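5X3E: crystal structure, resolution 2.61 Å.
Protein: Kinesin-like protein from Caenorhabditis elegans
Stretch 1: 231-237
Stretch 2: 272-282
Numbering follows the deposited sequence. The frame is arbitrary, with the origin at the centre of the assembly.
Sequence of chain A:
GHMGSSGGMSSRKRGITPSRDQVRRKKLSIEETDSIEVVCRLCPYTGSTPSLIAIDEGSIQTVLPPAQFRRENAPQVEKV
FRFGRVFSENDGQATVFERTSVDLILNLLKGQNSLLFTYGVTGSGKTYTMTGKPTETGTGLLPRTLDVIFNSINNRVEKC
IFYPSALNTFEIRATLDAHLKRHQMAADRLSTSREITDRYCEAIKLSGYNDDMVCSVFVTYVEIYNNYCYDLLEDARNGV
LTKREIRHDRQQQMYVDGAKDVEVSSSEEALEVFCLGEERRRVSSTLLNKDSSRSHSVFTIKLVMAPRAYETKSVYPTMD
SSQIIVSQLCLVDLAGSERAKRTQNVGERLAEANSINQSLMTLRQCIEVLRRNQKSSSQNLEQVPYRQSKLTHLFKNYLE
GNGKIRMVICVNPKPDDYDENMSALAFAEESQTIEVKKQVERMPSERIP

Stretch 1, residues 231-237: DLLEDAR
Stretch 2, residues 272-282: EVFCLGEERRR

Arg280, near the C-terminal end of a helix, reaches across to a turn nearly fifty residues earlier in the chain and binds its backbone carbonyls. The best-formed bond runs from Arg280 NH1 to Leu232 O, at 3.0 Å with an N-H...O angle of 146°; this oxygen lies at the edge of the guanidinium, near its plane. Glu234 O sits obliquely to the group and accepts two weak hydrogen bonds, from Arg280 NH1 at 2.9 Å and from Arg280 NH2 at 3.0 Å, with angles of 121° and 120°. NH1 is thus shared between two carbonyls. The CA-to-CB bond of Arg280 points toward the turn, and the side chain bends at chi2 (chi1 -84°, m; chi2 70°, p; chi3 -178°, t; chi4 -92°).

Leu232 O belongs to a type I beta turn from Asp231 to Glu234, closed by Glu234 N to Asp231 O at 3.1 Å, and Glu234 O leaves its last residue. Its central residues, Leu232 and Leu233, have phi/psi of -65/-14° and -102/8°. Asp231 (chi1 173°, t) braces the turn from within, its OD2 accepting a hydrogen bond from Leu233 N at 2.9 Å. From Glu234 (-61/144°) the chain bends at Asp235 (-76/76°), where a weak backbone bond links Ala236 N to Glu234 O at 2.9 Å, and continues through Ala236 (-68/120°). The CB of Ala236 points toward the helix and lies 4.2 Å from Arg280 NH2.

Residues 272-281 are helical, with phi near -60° and psi mostly near -40°, easing to -22° at Arg281. The backbones approach most closely, CA to CA, at Leu232 and Gly277, 4.6 Å apart. Leu232 CB lies 3.7 Å from Gly277 O, and a CB modelled on the glycine would fall only 3.4 Å from Leu232 CB, so the absence of a side chain suits this tight approach. Leu232 (chi1 -55°, m; chi2 171°, t) directs its CB sideways and packs CD2 4.1 Å from Arg280 CB and 4.0 Å from Arg281 CB.

Leu233 (chi1 -57°, m; chi2 -178°, t) starts away from the helix, but its end comes nearer: CD1 meets Val273 CG1 at 3.6 Å, and CD2 lies 4.0 Å from Gly277 N. Val273 is t (chi1 171°). The end of Arg281 leads away from the turn, where its NH1 forms a salt bridge with Glu278 OE2 at 2.9 Å. Together the two stretches bury 400 Å², counting both sides.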

# COMPACT_ATOMS: atom_id res chain seq x y z
N ASP A 231 -0.07 7.28 -13.43
CA ASP A 231 -0.07 5.82 -13.50
C ASP A 231 1.31 5.36 -13.98
O ASP A 231 1.64 5.51 -15.16
CB ASP A 231 -1.19 5.33 -14.41
CG ASP A 231 -1.14 3.84 -14.65
OD1 ASP A 231 -1.76 3.37 -15.63
OD2 ASP A 231 -0.49 3.12 -13.85
N LEU A 232 2.10 4.81 -13.07
CA LEU A 232 3.43 4.31 -13.39
C LEU A 232 3.41 3.12 -14.34
O LEU A 232 4.46 2.77 -14.89
CB LEU A 232 4.17 3.91 -12.11
CG LEU A 232 4.28 4.99 -11.03
CD1 LEU A 232 4.84 4.38 -9.75
CD2 LEU A 232 5.17 6.10 -11.52
N LEU A 233 2.25 2.49 -14.54
CA LEU A 233 2.09 1.35 -15.44
C LEU A 233 1.46 1.73 -16.77
O LEU A 233 1.11 0.84 -17.55
CB LEU A 233 1.25 0.27 -14.76
CG LEU A 233 1.82 -0.20 -13.43
CD1 LEU A 233 0.94 -1.29 -12.85
CD2 LEU A 233 3.25 -0.68 -13.62
N GLU A 234 1.30 3.02 -17.04
CA GLU A 234 0.71 3.46 -18.30
C GLU A 234 1.53 3.00 -19.50
O GLU A 234 2.76 2.94 -19.44
CB GLU A 234 0.58 4.99 -18.29
CG GLU A 234 0.31 5.64 -19.64
CD GLU A 234 0.41 7.15 -19.58
OE1 GLU A 234 0.06 7.82 -20.58
OE2 GLU A 234 0.84 7.67 -18.53
N ASP A 235 0.83 2.67 -20.59
CA ASP A 235 1.48 2.43 -21.88
C ASP A 235 1.85 3.78 -22.47
O ASP A 235 1.21 4.30 -23.39
CB ASP A 235 0.56 1.64 -22.81
CG ASP A 235 0.35 0.22 -22.36
OD1 ASP A 235 1.28 -0.36 -21.75
OD2 ASP A 235 -0.75 -0.33 -22.61
N ALA A 236 2.91 4.38 -21.93
CA ALA A 236 3.29 5.73 -22.33
C ALA A 236 3.77 5.72 -23.78
O ALA A 236 4.75 5.04 -24.11
CB ALA A 236 4.37 6.27 -21.41
N ARG A 237 3.09 6.48 -24.63
CA ARG A 237 3.48 6.65 -26.02
C ARG A 237 4.34 7.89 -26.25
O ARG A 237 5.42 7.79 -26.83
CB ARG A 237 2.23 6.72 -26.91
CG ARG A 237 1.43 5.43 -26.94
CD ARG A 237 0.21 5.56 -27.84
NE ARG A 237 -0.51 4.30 -27.97
CZ ARG A 237 -1.64 4.14 -28.65
NH1 ARG A 237 -2.20 5.18 -29.27
NH2 ARG A 237 -2.22 2.95 -28.71
N GLU A 272 7.74 -8.12 -11.35
CA GLU A 272 8.20 -7.57 -12.62
C GLU A 272 7.42 -6.32 -12.98
O GLU A 272 7.99 -5.35 -13.49
CB GLU A 272 8.07 -8.61 -13.74
CG GLU A 272 9.06 -9.77 -13.65
CD GLU A 272 8.91 -10.77 -14.79
OE1 GLU A 272 8.09 -10.51 -15.71
OE2 GLU A 272 9.61 -11.80 -14.78
N VAL A 273 6.12 -6.32 -12.71
CA VAL A 273 5.31 -5.13 -12.96
C VAL A 273 5.71 -4.01 -12.01
O VAL A 273 5.84 -2.85 -12.42
CB VAL A 273 3.81 -5.48 -12.86
CG1 VAL A 273 2.96 -4.24 -12.90
CG2 VAL A 273 3.42 -6.40 -14.00
N PHE A 274 5.92 -4.34 -10.73
CA PHE A 274 6.34 -3.33 -9.77
C PHE A 274 7.64 -2.67 -10.20
O PHE A 274 7.79 -1.45 -10.09
CB PHE A 274 6.47 -3.95 -8.38
CG PHE A 274 7.08 -3.02 -7.36
CD1 PHE A 274 6.30 -2.09 -6.70
CD2 PHE A 274 8.43 -3.09 -7.06
CE1 PHE A 274 6.85 -1.24 -5.76
CE2 PHE A 274 8.99 -2.24 -6.12
CZ PHE A 274 8.20 -1.32 -5.47
N CYS A 275 8.61 -3.46 -10.66
CA CYS A 275 9.88 -2.90 -11.10
C CYS A 275 9.70 -2.01 -12.32
O CYS A 275 10.40 -1.00 -12.46
CB CYS A 275 10.89 -4.01 -11.37
SG CYS A 275 11.41 -4.87 -9.87
N LEU A 276 8.79 -2.37 -13.23
CA LEU A 276 8.49 -1.50 -14.36
C LEU A 276 7.97 -0.15 -13.89
O LEU A 276 8.36 0.89 -14.43
CB LEU A 276 7.47 -2.17 -15.29
CG LEU A 276 7.03 -1.28 -16.45
CD1 LEU A 276 8.21 -0.96 -17.35
CD2 LEU A 276 5.91 -1.93 -17.24
N GLY A 277 7.10 -0.15 -12.88
CA GLY A 277 6.63 1.11 -12.33
C GLY A 277 7.75 1.92 -11.70
O GLY A 277 7.78 3.14 -11.81
N GLU A 278 8.68 1.23 -11.04
CA GLU A 278 9.83 1.92 -10.45
C GLU A 278 10.66 2.62 -11.51
O GLU A 278 11.18 3.71 -11.28
CB GLU A 278 10.68 0.92 -9.66
CG GLU A 278 10.05 0.43 -8.37
CD GLU A 278 10.06 1.48 -7.27
OE1 GLU A 278 11.02 1.49 -6.47
OE2 GLU A 278 9.13 2.31 -7.23
N GLU A 279 10.80 2.00 -12.69
CA GLU A 279 11.49 2.66 -13.80
C GLU A 279 10.79 3.97 -14.17
O GLU A 279 11.46 4.99 -14.41
CB GLU A 279 11.56 1.74 -15.02
CG GLU A 279 12.42 0.50 -14.84
CD GLU A 279 12.62 -0.25 -16.16
OE1 GLU A 279 12.89 0.40 -17.19
OE2 GLU A 279 12.51 -1.49 -16.16
N ARG A 280 9.46 3.97 -14.24
CA ARG A 280 8.75 5.22 -14.49
C ARG A 280 8.84 6.17 -13.30
O ARG A 280 8.95 7.39 -13.49
CB ARG A 280 7.27 4.98 -14.82
CG ARG A 280 6.94 4.66 -16.26
CD ARG A 280 7.40 3.31 -16.75
NE ARG A 280 7.04 3.17 -18.16
CZ ARG A 280 5.90 2.64 -18.60
NH1 ARG A 280 5.02 2.18 -17.73
NH2 ARG A 280 5.66 2.56 -19.90
N ARG A 281 8.81 5.64 -12.08
CA ARG A 281 8.84 6.50 -10.91
C ARG A 281 10.11 7.33 -10.84
O ARG A 281 10.12 8.38 -10.20
CB ARG A 281 8.68 5.68 -9.64
CG ARG A 281 8.35 6.51 -8.42
CD ARG A 281 8.51 5.73 -7.14
NE ARG A 281 9.76 6.12 -6.52
CZ ARG A 281 10.91 5.51 -6.72
NH1 ARG A 281 10.99 4.46 -7.52
NH2 ARG A 281 12.00 5.97 -6.13
N ARG A 282 11.18 6.89 -11.51
CA ARG A 282 12.48 7.55 -11.49
C ARG A 282 12.59 8.68 -12.50
O ARG A 282 13.66 9.31 -12.59
CB ARG A 282 13.59 6.52 -11.72
CG ARG A 282 13.69 5.49 -10.60
CD ARG A 282 14.76 4.44 -10.83
NE ARG A 282 14.69 3.40 -9.81
CZ ARG A 282 15.13 3.54 -8.56
NH1 ARG A 282 15.68 4.68 -8.17
NH2 ARG A 282 15.02 2.53 -7.70